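Local coordinates for protein sorbitol dehydrogenase (Gluconobacter oxydans, PDB 5ITG) that probably oxidises D-sorbitol to L-sorbose as a Rossmann-fold dehydrogenase that uses a nicotinamide cofactor, at residues H193-R199 and F223-M227. Sequence-based numbering, arbitrary orientation.
Sequences HNGNVAR and FPNGM
Gly195, in the first turn of helix 194-209, lies against the extended chain of 223-227, its CA 4.0 Å from that of Asn225. With no side chain between them, Gly195 CA lies 3.4 Å from Phe223 O and 3.5 Å from Pro224 O, both C-H...O contacts. The Asn225 side chain reaches the start of the helix, where OD1 accepts a hydrogen bond from Asn196 N at 3.0 Å and a weak, strongly bent one from Gly195 N. Asn225 ND2 returns a hydrogen bond to Asn196 OD1 at 3.2 Å, coming from above the Asn196 carbonyl plane and not on a lone pair; the two amides stand 74° apart. Water 1 donates to the same Asn196 OD1 and to Phe223 O, bridging the segments. With CG set between its backbone N and carbonyl carbon (chi1 53°), Asn194 brings OD1 to Gly226 N at 2.8 Å, nearly straight at 163° and on a lone pair; its ND2 is held by Asp189 O. Farther along the helix, Arg199 CA sits over one face of the Phe223 ring, 3.8 Å from the centroid, a CH-pi contact, while Ala198 CB packs against Phe223 CD2 (4.1 Å). A hydrogen bond from Asn225 N to Glu266 OE1 ties the chain to strand 263-266. Asn225 OD1 thus takes up first-turn N-H groups, with His193 at the N-cap position, joining helix 194-209 to the lead-in of edge strand 226-228 within the Rossmann domain of the mannitol dehydrogenase family.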
loop_
_atom_site.group_PDB
_atom_site.type_symbol
_atom_site.label_atom_id
_atom_site.label_comp_id
_atom_site.label_asym_id
_atom_site.label_seq_id
_atom_site.Cartn_x
_atom_site.Cartn_y
_atom_site.Cartn_z
ATOM N N HIS A 193 -9.740 4.447 -1.784
ATOM C CA HIS A 193 -10.186 5.836 -1.726
ATOM C C HIS A 193 -9.573 6.507 -0.493
ATOM O O HIS A 193 -10.279 7.034 0.369
ATOM C CB HIS A 193 -11.712 5.906 -1.698
ATOM C CG HIS A 193 -12.351 5.395 -2.951
ATOM N ND1 HIS A 193 -13.217 4.324 -2.964
ATOM C CD2 HIS A 193 -12.221 5.788 -4.241
ATOM C CE1 HIS A 193 -13.592 4.077 -4.207
ATOM N NE2 HIS A 193 -13.001 4.951 -5.001
ATOM N N ASN A 194 -8.244 6.494 -0.434
ATOM C CA ASN A 194 -7.532 7.076 0.699
ATOM C C ASN A 194 -7.830 8.558 0.907
ATOM O O ASN A 194 -7.786 9.047 2.032
ATOM C CB ASN A 194 -6.013 6.838 0.570
ATOM C CG ASN A 194 -5.435 7.307 -0.764
ATOM O OD1 ASN A 194 -6.131 7.881 -1.604
ATOM N ND2 ASN A 194 -4.143 7.064 -0.954
ATOM N N GLY A 195 -8.139 9.266 -0.175
ATOM C CA GLY A 195 -8.454 10.677 -0.058
ATOM C C GLY A 195 -9.764 10.895 0.672
ATOM O O GLY A 195 -9.902 11.835 1.471
ATOM N N ASN A 196 -10.739 10.035 0.397
ATOM C CA ASN A 196 -12.033 10.137 1.053
ATOM C C ASN A 196 -11.862 9.860 2.547
ATOM O O ASN A 196 -12.541 10.459 3.378
ATOM C CB ASN A 196 -13.027 9.143 0.450
ATOM C CG ASN A 196 -13.400 9.485 -0.986
ATOM O OD1 ASN A 196 -12.961 10.493 -1.535
ATOM N ND2 ASN A 196 -14.223 8.645 -1.592
ATOM N N VAL A 197 -10.956 8.946 2.880
ATOM C CA VAL A 197 -10.691 8.619 4.279
ATOM C C VAL A 197 -10.108 9.855 4.962
ATOM O O VAL A 197 -10.571 10.265 6.027
ATOM C CB VAL A 197 -9.687 7.452 4.409
ATOM C CG1 VAL A 197 -9.299 7.255 5.873
ATOM C CG2 VAL A 197 -10.312 6.172 3.845
ATOM N N ALA A 198 -9.091 10.441 4.339
ATOM C CA ALA A 198 -8.451 11.637 4.861
ATOM C C ALA A 198 -9.482 12.766 5.037
ATOM O O ALA A 198 -9.511 13.437 6.072
ATOM C CB ALA A 198 -7.345 12.079 3.915
ATOM N N ARG A 199 -10.329 12.961 4.029
ATOM C CA ARG A 199 -11.351 14.001 4.082
ATOM C C ARG A 199 -12.268 13.818 5.293
ATOM O O ARG A 199 -12.578 14.780 6.000
ATOM C CB ARG A 199 -12.176 14.004 2.790
ATOM C CG ARG A 199 -13.301 15.033 2.773
ATOM C CD ARG A 199 -13.936 15.149 1.395
ATOM N NE ARG A 199 -14.543 13.894 0.971
ATOM C CZ ARG A 199 -15.041 13.669 -0.243
ATOM N NH1 ARG A 199 -15.006 14.619 -1.170
ATOM N NH2 ARG A 199 -15.576 12.490 -0.530
ATOM N N PHE A 223 -8.722 16.753 -1.278
ATOM C CA PHE A 223 -8.305 15.455 -0.732
ATOM C C PHE A 223 -8.322 14.398 -1.845
ATOM O O PHE A 223 -9.125 13.456 -1.810
ATOM C CB PHE A 223 -9.258 15.007 0.384
ATOM C CG PHE A 223 -9.393 15.993 1.516
ATOM C CD1 PHE A 223 -10.217 17.109 1.395
ATOM C CD2 PHE A 223 -8.693 15.801 2.705
ATOM C CE1 PHE A 223 -10.342 18.024 2.444
ATOM C CE2 PHE A 223 -8.810 16.709 3.760
ATOM C CZ PHE A 223 -9.637 17.823 3.628
ATOM N N PRO A 224 -7.414 14.523 -2.825
ATOM C CA PRO A 224 -7.378 13.564 -3.927
ATOM C C PRO A 224 -7.108 12.144 -3.481
ATOM O O PRO A 224 -6.357 11.909 -2.534
ATOM C CB PRO A 224 -6.262 14.103 -4.818
ATOM C CG PRO A 224 -5.293 14.659 -3.806
ATOM C CD PRO A 224 -6.228 15.402 -2.860
ATOM N N ASN A 225 -7.737 11.200 -4.172
ATOM C CA ASN A 225 -7.519 9.784 -3.887
ATOM C C ASN A 225 -6.348 9.359 -4.762
ATOM O O ASN A 225 -6.165 9.875 -5.872
ATOM C CB ASN A 225 -8.735 8.952 -4.277
ATOM C CG ASN A 225 -9.921 9.194 -3.381
ATOM O OD1 ASN A 225 -9.897 8.876 -2.192
ATOM N ND2 ASN A 225 -10.980 9.748 -3.951
ATOM N N GLY A 226 -5.561 8.419 -4.267
ATOM C CA GLY A 226 -4.439 7.939 -5.040
ATOM C C GLY A 226 -4.258 6.454 -4.819
ATOM O O GLY A 226 -4.585 5.929 -3.753
HETATM N N MSE A 227 -3.735 5.767 -5.826
HETATM C CA MSE A 227 -3.500 4.340 -5.699
HETATM C C MSE A 227 -1.982 4.200 -5.689
HETATM O O MSE A 227 -1.309 4.674 -6.599
HETATM C CB MSE A 227 -4.103 3.618 -6.897
HETATM C CG MSE A 227 -4.466 2.193 -6.625
HETATM SE SE MSE A 227 -3.874 1.169 -8.092
HETATM C CE MSE A 227 -2.027 1.219 -7.541
HETATM O O HOH W 1 -11.806 12.886 -1.404
#